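Local coordinates for Serine/threonine-protein kinase PknI (Mycobacterium tuberculosis, PDB 5XLM) that phosphorylates proteins on serine and threonine and slows mycobacterial growth inside the host, this chain being its extracellular sensor domain, at residues W65-T70 and V182-P187. Numbering follows the deposited sequence.
Sequences WWAFRT and VTVPDP
Ala67 and Arg69, on one face of strand 62-72 in the antiparallel sheet of the PknI sensor domain, meet the irregular C-terminal tail across Val184 and its neighbours. Side chains alternate along a strand, and here Ala67 and Arg69 point toward the tail while Phe68 between them points away, its ring edge-to-face with Tyr40. Val184 faces the strand with both methyls: CG1, anti to the backbone N (chi1 -166°), comes to 3.3 Å from Ala67 O, and CG2 rests 3.6 Å from Ala67 CB. Val182 CG1 adds a looser touch on the same Ala67 methyl, which Leu178 also contacts.

The Arg69 and Val184 side chains lie alongside each other, pointing opposite ways. The arginine chain bends at chi3 (-78°), which sets NE; Val184 O lies over one face of the guanidinium. Arg69 NH1 is 2.7 Å from Val184 O, yet the angle is too poor for a hydrogen bond. Farther along, Pro187 CD packs 3.6 Å from Arg69 CG. Asp186, poorly ordered, crosses Arg69 at about a right angle; its OD2 stays 4.0 Å from Arg69 NE, too long for a salt bridge, while OD1 accepts a hydrogen bond from Ala188 N.

Strand 62-72 takes its backbone partners from strands 38-51 and 77-83; the tail, running obliquely alongside, adds side-chain contacts with side chains and backbone carbonyls. Antiparallel pairings close into a barrel-like ring, and the tail packs on its wall.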
loop_
_atom_site.group_PDB
_atom_site.type_symbol
_atom_site.label_atom_id
_atom_site.label_comp_id
_atom_site.label_asym_id
_atom_site.label_seq_id
_atom_site.Cartn_x
_atom_site.Cartn_y
_atom_site.Cartn_z
ATOM N N TRP A 65 -7.896 1.646 5.749
ATOM C CA TRP A 65 -7.406 2.954 6.158
ATOM C C TRP A 65 -6.075 2.818 6.882
ATOM O O TRP A 65 -5.877 1.896 7.681
ATOM C CB TRP A 65 -8.428 3.674 7.040
ATOM C CG TRP A 65 -9.526 4.288 6.233
ATOM C CD1 TRP A 65 -9.618 5.590 5.833
ATOM C CD2 TRP A 65 -10.674 3.621 5.698
ATOM N NE1 TRP A 65 -10.762 5.778 5.095
ATOM C CE2 TRP A 65 -11.425 4.583 4.994
ATOM C CE3 TRP A 65 -11.144 2.305 5.751
ATOM C CZ2 TRP A 65 -12.621 4.273 4.351
ATOM C CZ3 TRP A 65 -12.332 1.997 5.109
ATOM C CH2 TRP A 65 -13.056 2.977 4.418
ATOM N N TRP A 66 -5.167 3.748 6.594
ATOM C CA TRP A 66 -3.798 3.682 7.075
ATOM C C TRP A 66 -3.347 5.063 7.525
ATOM O O TRP A 66 -3.796 6.084 6.998
ATOM C CB TRP A 66 -2.853 3.150 5.989
ATOM C CG TRP A 66 -3.245 1.803 5.458
ATOM C CD1 TRP A 66 -4.219 1.533 4.540
ATOM C CD2 TRP A 66 -2.667 0.542 5.811
ATOM N NE1 TRP A 66 -4.287 0.182 4.304
ATOM C CE2 TRP A 66 -3.342 -0.450 5.070
ATOM C CE3 TRP A 66 -1.642 0.156 6.681
ATOM C CZ2 TRP A 66 -3.028 -1.802 5.176
ATOM C CZ3 TRP A 66 -1.330 -1.188 6.783
ATOM C CH2 TRP A 66 -2.021 -2.152 6.034
ATOM N N ALA A 67 -2.455 5.083 8.509
ATOM C CA ALA A 67 -1.818 6.307 8.977
ATOM C C ALA A 67 -0.389 6.318 8.447
ATOM O O ALA A 67 0.444 5.509 8.868
ATOM C CB ALA A 67 -1.852 6.391 10.501
ATOM N N PHE A 68 -0.114 7.221 7.511
ATOM C CA PHE A 68 1.179 7.308 6.849
ATOM C C PHE A 68 2.043 8.385 7.493
ATOM O O PHE A 68 1.549 9.455 7.863
ATOM C CB PHE A 68 1.011 7.619 5.358
ATOM C CG PHE A 68 0.873 6.404 4.484
ATOM C CD1 PHE A 68 1.951 5.942 3.747
ATOM C CD2 PHE A 68 -0.337 5.735 4.386
ATOM C CE1 PHE A 68 1.828 4.830 2.933
ATOM C CE2 PHE A 68 -0.464 4.621 3.574
ATOM C CZ PHE A 68 0.619 4.169 2.848
ATOM N N ARG A 69 3.337 8.097 7.619
ATOM C CA ARG A 69 4.329 9.100 7.974
ATOM C C ARG A 69 5.567 8.865 7.117
ATOM O O ARG A 69 5.911 7.720 6.807
ATOM C CB ARG A 69 4.671 9.059 9.474
ATOM C CG ARG A 69 5.783 8.103 9.841
ATOM C CD ARG A 69 5.832 7.808 11.332
ATOM N NE ARG A 69 6.442 8.874 12.122
ATOM C CZ ARG A 69 5.865 9.448 13.174
ATOM N NH1 ARG A 69 4.661 9.056 13.571
ATOM N NH2 ARG A 69 6.496 10.408 13.835
ATOM N N THR A 70 6.220 9.952 6.716
ATOM C CA THR A 70 7.338 9.892 5.785
ATOM C C THR A 70 8.544 10.608 6.376
ATOM O O THR A 70 8.408 11.671 6.987
ATOM C CB THR A 70 6.963 10.517 4.431
ATOM O OG1 THR A 70 5.902 9.761 3.831
ATOM C CG2 THR A 70 8.157 10.533 3.487
ATOM N N VAL A 182 -3.107 7.746 17.384
ATOM C CA VAL A 182 -2.268 6.638 16.941
ATOM C C VAL A 182 -0.814 7.084 16.867
ATOM O O VAL A 182 -0.506 8.259 16.639
ATOM C CB VAL A 182 -2.762 6.083 15.586
ATOM C CG1 VAL A 182 -2.366 7.008 14.439
ATOM C CG2 VAL A 182 -2.235 4.672 15.356
ATOM N N THR A 183 0.094 6.134 17.084
ATOM C CA THR A 183 1.530 6.359 16.950
ATOM C C THR A 183 2.014 5.575 15.737
ATOM O O THR A 183 2.021 4.339 15.751
ATOM C CB THR A 183 2.286 5.935 18.210
ATOM O OG1 THR A 183 2.311 4.505 18.302
ATOM C CG2 THR A 183 1.620 6.503 19.456
ATOM N N VAL A 184 2.408 6.288 14.687
ATOM C CA VAL A 184 2.964 5.643 13.501
ATOM C C VAL A 184 4.462 5.478 13.725
ATOM O O VAL A 184 5.139 6.450 14.093
ATOM C CB VAL A 184 2.671 6.449 12.227
ATOM C CG1 VAL A 184 2.956 5.608 10.987
ATOM C CG2 VAL A 184 1.237 6.948 12.226
ATOM N N PRO A 185 5.020 4.282 13.538
ATOM C CA PRO A 185 6.465 4.100 13.744
ATOM C C PRO A 185 7.259 4.868 12.697
ATOM O O PRO A 185 7.081 4.664 11.495
ATOM C CB PRO A 185 6.656 2.585 13.604
ATOM C CG PRO A 185 5.498 2.135 12.775
ATOM C CD PRO A 185 4.352 3.026 13.159
ATOM N N ASP A 186 8.125 5.763 13.161
ATOM C CA ASP A 186 8.963 6.551 12.268
ATOM C C ASP A 186 9.849 5.619 11.453
ATOM O O ASP A 186 10.614 4.838 12.040
ATOM C CB ASP A 186 9.808 7.541 13.067
ATOM C CG ASP A 186 10.421 8.632 12.201
ATOM O OD1 ASP A 186 10.984 8.315 11.132
ATOM O OD2 ASP A 186 10.339 9.816 12.593
ATOM N N PRO A 187 9.778 5.652 10.120
ATOM C CA PRO A 187 10.626 4.751 9.323
ATOM C C PRO A 187 12.105 5.017 9.503
ATOM O O PRO A 187 12.912 4.112 9.264
ATOM C CB PRO A 187 10.177 5.021 7.882
ATOM C CG PRO A 187 9.586 6.404 7.924
ATOM C CD PRO A 187 8.957 6.540 9.279
#